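Inorganic polyphosphate/ATP-glucomannokinase (Arthrobacter sp., PDB 1WOQ) is a ROK-family glucomannokinase that uses inorganic polyphosphate or ATP as phosphoryl donor. Local coordinates at residues A[48-51]-A[52-55]; A[62-65]-A[66-70]; A[99-102]-A[103-106]; A[202-205]-A[206-209]. All blocks are in the same frame, centred on the assembly; numbering follows the deposited sequence.

Contact 1: A[48-51]-A[52-55]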
loop_
_atom_site.group_PDB
_atom_site.type_symbol
_atom_site.label_atom_id
_atom_site.label_comp_id
_atom_site.label_asym_id
_atom_site.label_seq_id
_atom_site.Cartn_x
_atom_site.Cartn_y
_atom_site.Cartn_z
ATOM N N PRO A 48 7.589 13.926 -14.498
ATOM C CA PRO A 48 7.010 12.579 -14.460
ATOM C C PRO A 48 7.750 11.657 -13.493
ATOM O O PRO A 48 8.927 11.865 -13.205
ATOM C CB PRO A 48 7.133 12.115 -15.907
ATOM C CG PRO A 48 8.406 12.761 -16.341
ATOM C CD PRO A 48 8.260 14.166 -15.789
ATOM N N ALA A 49 7.054 10.644 -12.991
ATOM C CA ALA A 49 7.658 9.699 -12.063
ATOM C C ALA A 49 8.237 8.523 -12.843
ATOM O O ALA A 49 7.612 7.470 -12.951
ATOM C CB ALA A 49 6.616 9.209 -11.060
ATOM N N THR A 50 9.435 8.716 -13.386
ATOM C CA THR A 50 10.107 7.677 -14.161
ATOM C C THR A 50 11.057 6.882 -13.279
ATOM O O THR A 50 11.429 7.331 -12.198
ATOM C CB THR A 50 10.933 8.283 -15.306
ATOM O OG1 THR A 50 11.985 9.087 -14.757
ATOM C CG2 THR A 50 10.054 9.135 -16.201
ATOM N N PRO A 51 11.465 5.687 -13.735
ATOM C CA PRO A 51 12.382 4.855 -12.955
ATOM C C PRO A 51 13.581 5.658 -12.464
ATOM O O PRO A 51 13.962 5.579 -11.299
ATOM C CB PRO A 51 12.776 3.768 -13.948
ATOM C CG PRO A 51 11.508 3.576 -14.723
ATOM C CD PRO A 51 11.065 5.002 -14.979
ATOM N N GLU A 52 14.167 6.443 -13.361
ATOM C CA GLU A 52 15.329 7.250 -13.015
ATOM C C GLU A 52 15.044 8.325 -11.967
ATOM O O GLU A 52 15.786 8.453 -10.996
ATOM C CB GLU A 52 15.906 7.891 -14.281
ATOM C CG GLU A 52 17.043 8.863 -14.026
ATOM C CD GLU A 52 17.771 9.249 -15.298
ATOM O OE1 GLU A 52 18.419 8.366 -15.900
ATOM O OE2 GLU A 52 17.693 10.430 -15.697
ATOM N N SER A 53 13.971 9.090 -12.155
ATOM C CA SER A 53 13.628 10.155 -11.213
ATOM C C SER A 53 13.204 9.597 -9.860
ATOM O O SER A 53 13.580 10.127 -8.813
ATOM C CB SER A 53 12.509 11.039 -11.779
ATOM O OG SER A 53 11.278 10.343 -11.852
ATOM N N VAL A 54 12.422 8.527 -9.883
ATOM C CA VAL A 54 11.967 7.897 -8.647
ATOM C C VAL A 54 13.154 7.311 -7.883
ATOM O O VAL A 54 13.217 7.397 -6.660
ATOM C CB VAL A 54 10.944 6.780 -8.942
ATOM C CG1 VAL A 54 10.648 5.982 -7.677
ATOM C CG2 VAL A 54 9.661 7.399 -9.488
ATOM N N ALA A 55 14.096 6.713 -8.604
ATOM C CA ALA A 55 15.272 6.130 -7.958
ATOM C C ALA A 55 16.032 7.203 -7.184
ATOM O O ALA A 55 16.495 6.966 -6.068
ATOM C CB ALA A 55 16.183 5.491 -9.001
#

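Contact 2: A[62-65]-A[66-70]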
loop_
_atom_site.group_PDB
_atom_site.type_symbol
_atom_site.label_atom_id
_atom_site.label_comp_id
_atom_site.label_asym_id
_atom_site.label_seq_id
_atom_site.Cartn_x
_atom_site.Cartn_y
_atom_site.Cartn_z
ATOM N N VAL A 62 16.242 7.487 1.755
ATOM C CA VAL A 62 17.070 6.506 2.443
ATOM C C VAL A 62 18.318 7.154 3.036
ATOM O O VAL A 62 18.733 6.816 4.143
ATOM C CB VAL A 62 17.489 5.363 1.487
ATOM C CG1 VAL A 62 18.542 4.476 2.151
ATOM C CG2 VAL A 62 16.266 4.528 1.116
ATOM N N ALA A 63 18.911 8.090 2.302
ATOM C CA ALA A 63 20.107 8.771 2.783
ATOM C C ALA A 63 19.801 9.527 4.071
ATOM O O ALA A 63 20.584 9.495 5.019
ATOM C CB ALA A 63 20.631 9.731 1.724
ATOM N N GLU A 64 18.662 10.211 4.097
ATOM C CA GLU A 64 18.252 10.973 5.274
ATOM C C GLU A 64 18.073 10.071 6.491
ATOM O O GLU A 64 18.621 10.345 7.561
ATOM C CB GLU A 64 16.941 11.716 4.982
ATOM C CG GLU A 64 16.185 12.237 6.205
ATOM C CD GLU A 64 16.943 13.290 6.996
ATOM O OE1 GLU A 64 17.788 14.000 6.414
ATOM O OE2 GLU A 64 16.674 13.419 8.207
ATOM N N LEU A 65 17.310 8.994 6.323
ATOM C CA LEU A 65 17.051 8.065 7.418
ATOM C C LEU A 65 18.302 7.335 7.886
ATOM O O LEU A 65 18.473 7.099 9.080
ATOM C CB LEU A 65 15.983 7.043 7.000
ATOM C CG LEU A 65 14.614 7.638 6.645
ATOM C CD1 LEU A 65 13.699 6.539 6.110
ATOM C CD2 LEU A 65 13.995 8.299 7.871
ATOM N N SER A 66 19.176 6.982 6.948
ATOM C CA SER A 66 20.404 6.267 7.283
ATOM C C SER A 66 21.381 7.124 8.084
ATOM O O SER A 66 22.278 6.597 8.745
ATOM C CB SER A 66 21.096 5.774 6.009
ATOM O OG SER A 66 20.242 4.941 5.248
ATOM N N ALA A 67 21.208 8.441 8.031
ATOM C CA ALA A 67 22.098 9.349 8.750
ATOM C C ALA A 67 21.643 9.595 10.183
ATOM O O ALA A 67 22.361 10.207 10.974
ATOM C CB ALA A 67 22.201 10.677 8.004
ATOM N N ARG A 68 20.453 9.116 10.522
ATOM C CA ARG A 68 19.930 9.315 11.869
ATOM C C ARG A 68 20.544 8.360 12.884
ATOM O O ARG A 68 20.913 7.233 12.554
ATOM C CB ARG A 68 18.409 9.174 11.863
ATOM C CG ARG A 68 17.745 10.178 10.950
ATOM C CD ARG A 68 16.249 10.169 11.104
ATOM N NE ARG A 68 15.623 11.133 10.210
ATOM C CZ ARG A 68 14.311 11.302 10.109
ATOM N NH1 ARG A 68 13.498 10.567 10.854
ATOM N NH2 ARG A 68 13.818 12.199 9.264
ATOM N N PRO A 69 20.661 8.806 14.142
ATOM C CA PRO A 69 21.244 7.962 15.189
ATOM C C PRO A 69 20.512 6.637 15.392
ATOM O O PRO A 69 21.120 5.644 15.792
ATOM C CB PRO A 69 21.200 8.865 16.426
ATOM C CG PRO A 69 20.037 9.770 16.157
ATOM C CD PRO A 69 20.209 10.095 14.691
ATOM N N GLU A 70 19.216 6.618 15.098
ATOM C CA GLU A 70 18.424 5.406 15.259
ATOM C C GLU A 70 18.409 4.531 14.001
ATOM O O GLU A 70 17.699 3.528 13.941
ATOM C CB GLU A 70 16.985 5.763 15.659
ATOM C CG GLU A 70 16.252 6.660 14.669
ATOM C CD GLU A 70 16.369 8.141 15.000
ATOM O OE1 GLU A 70 17.487 8.605 15.292
ATOM O OE2 GLU A 70 15.339 8.844 14.955
#

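Contact 3: A[99-102]-A[103-106]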
loop_
_atom_site.group_PDB
_atom_site.type_symbol
_atom_site.label_atom_id
_atom_site.label_comp_id
_atom_site.label_asym_id
_atom_site.label_seq_id
_atom_site.Cartn_x
_atom_site.Cartn_y
_atom_site.Cartn_z
ATOM N N LYS A 99 4.328 4.508 -17.869
ATOM C CA LYS A 99 4.397 3.180 -18.455
ATOM C C LYS A 99 5.810 2.635 -18.663
ATOM O O LYS A 99 5.983 1.448 -18.928
ATOM C CB LYS A 99 3.605 3.155 -19.762
ATOM C CG LYS A 99 2.132 3.487 -19.547
ATOM C CD LYS A 99 1.500 2.529 -18.536
ATOM C CE LYS A 99 0.120 2.994 -18.097
ATOM N NZ LYS A 99 0.185 4.254 -17.301
ATOM N N SER A 100 6.819 3.493 -18.527
ATOM C CA SER A 100 8.199 3.046 -18.682
ATOM C C SER A 100 8.550 2.100 -17.536
ATOM O O SER A 100 9.574 1.422 -17.565
ATOM C CB SER A 100 9.162 4.241 -18.686
ATOM O OG SER A 100 9.117 4.948 -17.458
ATOM N N TRP A 101 7.686 2.057 -16.525
ATOM C CA TRP A 101 7.901 1.182 -15.383
ATOM C C TRP A 101 7.669 -0.275 -15.755
ATOM O O TRP A 101 8.266 -1.176 -15.169
ATOM C CB TRP A 101 6.971 1.569 -14.230
ATOM C CG TRP A 101 7.516 2.658 -13.371
ATOM C CD1 TRP A 101 7.065 3.942 -13.285
ATOM C CD2 TRP A 101 8.619 2.556 -12.465
ATOM N NE1 TRP A 101 7.819 4.648 -12.376
ATOM C CE2 TRP A 101 8.781 3.820 -11.860
ATOM C CE3 TRP A 101 9.490 1.517 -12.107
ATOM C CZ2 TRP A 101 9.778 4.076 -10.911
ATOM C CZ3 TRP A 101 10.482 1.771 -11.164
ATOM C CH2 TRP A 101 10.617 3.040 -10.578
ATOM N N LEU A 102 6.803 -0.503 -16.739
ATOM C CA LEU A 102 6.500 -1.861 -17.169
ATOM C C LEU A 102 7.755 -2.647 -17.532
ATOM O O LEU A 102 8.608 -2.169 -18.286
ATOM C CB LEU A 102 5.534 -1.839 -18.357
ATOM C CG LEU A 102 4.130 -1.307 -18.059
ATOM C CD1 LEU A 102 3.292 -1.326 -19.330
ATOM C CD2 LEU A 102 3.475 -2.166 -16.982
ATOM N N ASN A 103 7.854 -3.851 -16.979
ATOM C CA ASN A 103 8.979 -4.753 -17.213
ATOM C C ASN A 103 10.304 -4.253 -16.637
ATOM O O ASN A 103 11.372 -4.752 -16.986
ATOM C CB ASN A 103 9.137 -5.025 -18.711
ATOM C CG ASN A 103 9.391 -6.488 -19.007
ATOM O OD1 ASN A 103 9.571 -6.877 -20.163
ATOM N ND2 ASN A 103 9.402 -7.311 -17.963
ATOM N N THR A 104 10.232 -3.269 -15.752
ATOM C CA THR A 104 11.430 -2.733 -15.121
ATOM C C THR A 104 11.792 -3.553 -13.885
ATOM O O THR A 104 10.935 -3.829 -13.043
ATOM C CB THR A 104 11.228 -1.262 -14.687
ATOM O OG1 THR A 104 11.152 -0.428 -15.846
ATOM C CG2 THR A 104 12.382 -0.794 -13.799
ATOM N N ASP A 105 13.054 -3.963 -13.788
ATOM C CA ASP A 105 13.509 -4.712 -12.622
ATOM C C ASP A 105 13.767 -3.634 -11.575
ATOM O O ASP A 105 14.873 -3.089 -11.490
ATOM C CB ASP A 105 14.811 -5.457 -12.925
ATOM C CG ASP A 105 15.215 -6.409 -11.812
ATOM O OD1 ASP A 105 14.875 -6.151 -10.631
ATOM O OD2 ASP A 105 15.891 -7.417 -12.114
ATOM N N ILE A 106 12.741 -3.311 -10.796
ATOM C CA ILE A 106 12.863 -2.272 -9.783
ATOM C C ILE A 106 13.793 -2.657 -8.629
ATOM O O ILE A 106 14.458 -1.793 -8.052
ATOM C CB ILE A 106 11.453 -1.833 -9.273
ATOM C CG1 ILE A 106 11.586 -0.627 -8.338
ATOM C CG2 ILE A 106 10.736 -3.000 -8.608
ATOM C CD1 ILE A 106 10.244 0.037 -8.006
#

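Contact 4: A[202-205]-A[206-209]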
loop_
_atom_site.group_PDB
_atom_site.type_symbol
_atom_site.label_atom_id
_atom_site.label_comp_id
_atom_site.label_asym_id
_atom_site.label_seq_id
_atom_site.Cartn_x
_atom_site.Cartn_y
_atom_site.Cartn_z
ATOM N N LEU A 202 -19.522 2.506 -3.317
ATOM C CA LEU A 202 -18.832 1.580 -2.430
ATOM C C LEU A 202 -19.722 0.401 -2.054
ATOM O O LEU A 202 -19.233 -0.714 -1.894
ATOM C CB LEU A 202 -18.345 2.299 -1.167
ATOM C CG LEU A 202 -17.306 3.401 -1.406
ATOM C CD1 LEU A 202 -16.844 3.950 -0.068
ATOM C CD2 LEU A 202 -16.116 2.844 -2.183
ATOM N N GLN A 203 -21.025 0.648 -1.910
ATOM C CA GLN A 203 -21.963 -0.428 -1.581
ATOM C C GLN A 203 -21.888 -1.458 -2.700
ATOM O O GLN A 203 -21.849 -2.664 -2.452
ATOM C CB GLN A 203 -23.392 0.117 -1.483
ATOM C CG GLN A 203 -24.493 -0.948 -1.352
ATOM C CD GLN A 203 -24.373 -1.784 -0.090
ATOM O OE1 GLN A 203 -23.981 -1.285 0.962
ATOM N NE2 GLN A 203 -24.729 -3.060 -0.187
ATOM N N ARG A 204 -21.868 -0.967 -3.933
ATOM C CA ARG A 204 -21.790 -1.835 -5.102
ATOM C C ARG A 204 -20.472 -2.595 -5.130
ATOM O O ARG A 204 -20.454 -3.811 -5.338
ATOM C CB ARG A 204 -21.923 -1.016 -6.389
ATOM C CG ARG A 204 -21.909 -1.856 -7.664
ATOM C CD ARG A 204 -23.096 -2.810 -7.690
ATOM N NE ARG A 204 -22.696 -4.213 -7.714
ATOM C CZ ARG A 204 -22.312 -4.870 -8.806
ATOM N NH1 ARG A 204 -22.274 -4.257 -9.980
ATOM N NH2 ARG A 204 -21.965 -6.146 -8.720
ATOM N N TYR A 205 -19.371 -1.878 -4.924
ATOM C CA TYR A 205 -18.044 -2.497 -4.945
ATOM C C TYR A 205 -17.871 -3.558 -3.863
ATOM O O TYR A 205 -17.526 -4.707 -4.155
ATOM C CB TYR A 205 -16.950 -1.436 -4.782
ATOM C CG TYR A 205 -15.548 -2.009 -4.852
ATOM C CD1 TYR A 205 -14.949 -2.286 -6.082
ATOM C CD2 TYR A 205 -14.840 -2.322 -3.691
ATOM C CE1 TYR A 205 -13.675 -2.865 -6.153
ATOM C CE2 TYR A 205 -13.573 -2.901 -3.751
ATOM C CZ TYR A 205 -12.998 -3.171 -4.985
ATOM O OH TYR A 205 -11.752 -3.764 -5.050
ATOM N N PHE A 206 -18.110 -3.182 -2.609
ATOM C CA PHE A 206 -17.942 -4.130 -1.519
ATOM C C PHE A 206 -18.918 -5.298 -1.547
ATOM O O PHE A 206 -18.542 -6.415 -1.197
ATOM C CB PHE A 206 -17.998 -3.416 -0.165
ATOM C CG PHE A 206 -16.761 -2.623 0.140
ATOM C CD1 PHE A 206 -16.725 -1.251 -0.078
ATOM C CD2 PHE A 206 -15.613 -3.258 0.609
ATOM C CE1 PHE A 206 -15.562 -0.521 0.166
ATOM C CE2 PHE A 206 -14.446 -2.539 0.856
ATOM C CZ PHE A 206 -14.422 -1.165 0.632
ATOM N N SER A 207 -20.158 -5.062 -1.966
ATOM C CA SER A 207 -21.111 -6.166 -2.026
ATOM C C SER A 207 -20.691 -7.132 -3.136
ATOM O O SER A 207 -20.874 -8.342 -3.019
ATOM C CB SER A 207 -22.542 -5.651 -2.258
ATOM O OG SER A 207 -22.675 -5.012 -3.508
ATOM N N HIS A 208 -20.115 -6.604 -4.212
ATOM C CA HIS A 208 -19.662 -7.464 -5.301
ATOM C C HIS A 208 -18.479 -8.307 -4.832
ATOM O O HIS A 208 -18.455 -9.520 -5.034
ATOM C CB HIS A 208 -19.238 -6.640 -6.519
ATOM C CG HIS A 208 -18.742 -7.473 -7.661
ATOM N ND1 HIS A 208 -17.487 -7.318 -8.209
ATOM C CD2 HIS A 208 -19.332 -8.476 -8.351
ATOM C CE1 HIS A 208 -17.325 -8.190 -9.189
ATOM N NE2 HIS A 208 -18.430 -8.905 -9.295
ATOM N N VAL A 209 -17.503 -7.663 -4.199
ATOM C CA VAL A 209 -16.318 -8.368 -3.713
ATOM C C VAL A 209 -16.711 -9.369 -2.621
ATOM O O VAL A 209 -16.116 -10.438 -2.489
ATOM C CB VAL A 209 -15.274 -7.364 -3.170
ATOM C CG1 VAL A 209 -14.086 -8.105 -2.565
ATOM C CG2 VAL A 209 -14.797 -6.456 -4.308
HETATM O O HOH W 1 -25.850 -3.918 -2.663
HETATM O O HOH W 2 -22.904 -6.234 -5.948
#

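Contact 1: A[48-51]-A[52-55]
Thr50 and Ser53 bond to each other twice, each side-chain oxygen taking the other residue's backbone N-H. Thr50 N gives its hydrogen to Ser53 OG at 2.9 Å, a bent bond, while Ser53 N reaches back to Thr50 OG1 at 3.3 Å along a much straighter path. Both hydroxyl oxygens stand between their own backbone N and carbonyl carbon (chi1 64° for Thr50, 69° for Ser53), the rotamer that turns each one toward the partner's N-H. A short side chain with one oxygen suits both places, because either atom must fold back onto backbone close by. Pro51 follows the cap; proline suits the first turn because it has no N-H of its own to satisfy there, and its O accepts from Ala55 N at 2.9 Å. Val54 N closes the turn onto Thr50 O. Val54 CG2 lies 3.9 Å from Ala49 CB, so that the inverse gamma turn centred on Ala49 leans against the new helix. Pro51 and Val54 also pack on Trp101, and Pro51 and Ala55 on helix 106-114. The whole is a capping box, Thr50 being the N-cap that starts helix 51-66 after strand 35-44.

Contact 2: A[62-65]-A[66-70]
Arg68 reaches back along the last turn of helix 51-66 to Glu64 and Leu65. Its CB lies 3.5 Å from Leu65 O, and CG, set beside the backbone N (chi1 -60°), rests 3.5 Å from Glu64 O. From CG the chain runs fully extended to NE, which donates to Glu64 OE2 at 3.2 Å. Arg68 NH2 donates to Glu64 OE2 too, at 3.3 Å, making a side-on salt bridge in which both nitrogens hold one atom. That oxygen lies in the guanidinium plane but is met on its anti side, the carboxylate being turned 74° from the guanidinium. Leu65 CD2 sits over the centre of one guanidinium face, 3.8 Å from Arg68 CZ, while NH1 goes on to Glu39 O in strand 35-44. A long arginine can thus join the C-terminal end of the helix, where Arg68 N bonds Leu65 O, to the edge of the five-stranded sheet that the helix packs against. Leu65 itself belongs to that interface, touching Ile15, Ile28 and Phe41. Ser66 grips Val62 O with two donors from opposite faces of the carbonyl plane: its N, and its OG at 2.6 Å. The small hydroxyl also bonds Arg116 NH1.

Contact 3: A[99-102]-A[103-106]
With CG of Trp101 swung beside its backbone N (chi1 -85°), the indole turns back under the chain that follows it, and the extended Ile106 side chain (chi1 -173°) comes to meet its six-membered ring. Ile106 CD1 ends 3.6 Å from Trp101 CZ3, approaching obliquely. Thr104 adds a second apolar touch: its CG2 stands 4.1 Å from Trp101 CE3, also at a slant. The threonine's first torsion puts CG2 against the ring and OG1 beside its own N, facing the preceding turn, where OG1 lies 3.0 Å from Ser100 O in a weak bond whose proton is not settled. A branched residue with both a methyl and a hydroxyl suits this place, since one branch serves the ring and the other the backbone. Between Trp101 and Thr104 the chain reverses. Thr104 N donates to Trp101 O at 2.9 Å, and Asn103 takes the positive phi of 67° that the third position of such a turn requires, which asparagine tolerates better than most residues with a side chain. The indole is broad enough to reach further: NE1 bonds Ala49 O, and the ring also meets Phe82. Asp105, the N-cap of the next helix, bonds Ala108 N through OD1. This is a type II beta turn, leading from a short 3-10 segment into helix 106-114.

Contact 4: A[202-205]-A[206-209]
Val209 CG2 lies over one face of the Tyr205 ring, 4.0 Å from its centroid and offset toward the rim, a CH-pi contact. The edge of the same tyrosine points into a face of Phe206 in a T-shaped pair, centroids 5.5 Å apart and planes at 89°, with CD2 above the centre of the phenyl ring. At the edge of Phe206, near its plane, lies Leu202 O, 3.1 Å from CD1. Tyr205 CG is anti to the backbone N whereas Phe206 CG lies beside its own, and the two side chains leave the helix in different directions. Large rings suit the buried side: Tyr205 and Phe206 both pack on Ile147 of strand 143-149, and Tyr205 OH bonds Leu169 O. Another flank is polar. Ser207 OG donates to Gln203 O at 2.7 Å, joining Ser207 N on that carbonyl. The serine also takes a hydrogen from a water, 2.7 Å from its OG, which in turn accepts from Arg204 NE in the guanidinium plane; Arg204 NH1 forms a salt bridge to Asp175. Arg204 NH2 comes obliquely to His208, 3.5 Å from CD2, the two planes 74° apart. Such two-sidedness, apolar toward the strands and polar along another flank, marks helix 195-213 as an amphipathic helix packed against the mixed sheet containing strands 143-149 and 217-221.

Contacts 1 and 2 hold the two ends of helix 51-66, their centres about 22 Å apart: hydroxyls meet amide N-H groups where it begins, while a salt bridge and a serine folded onto a carbonyl lie where it ends. Contact 3 touches contact 1 directly through Trp101, so that one helix start and the turn before another are joined by an indole. Contact 4 lies on the opposite side of the chain's centre from contacts 1 and 2, against the other five-stranded sheet. Lying mid-helix, it joins aromatic packing on its buried side to polar links beside it, and has four buried residues. Contacts 1 to 3 each have two, with exposed residues among their members.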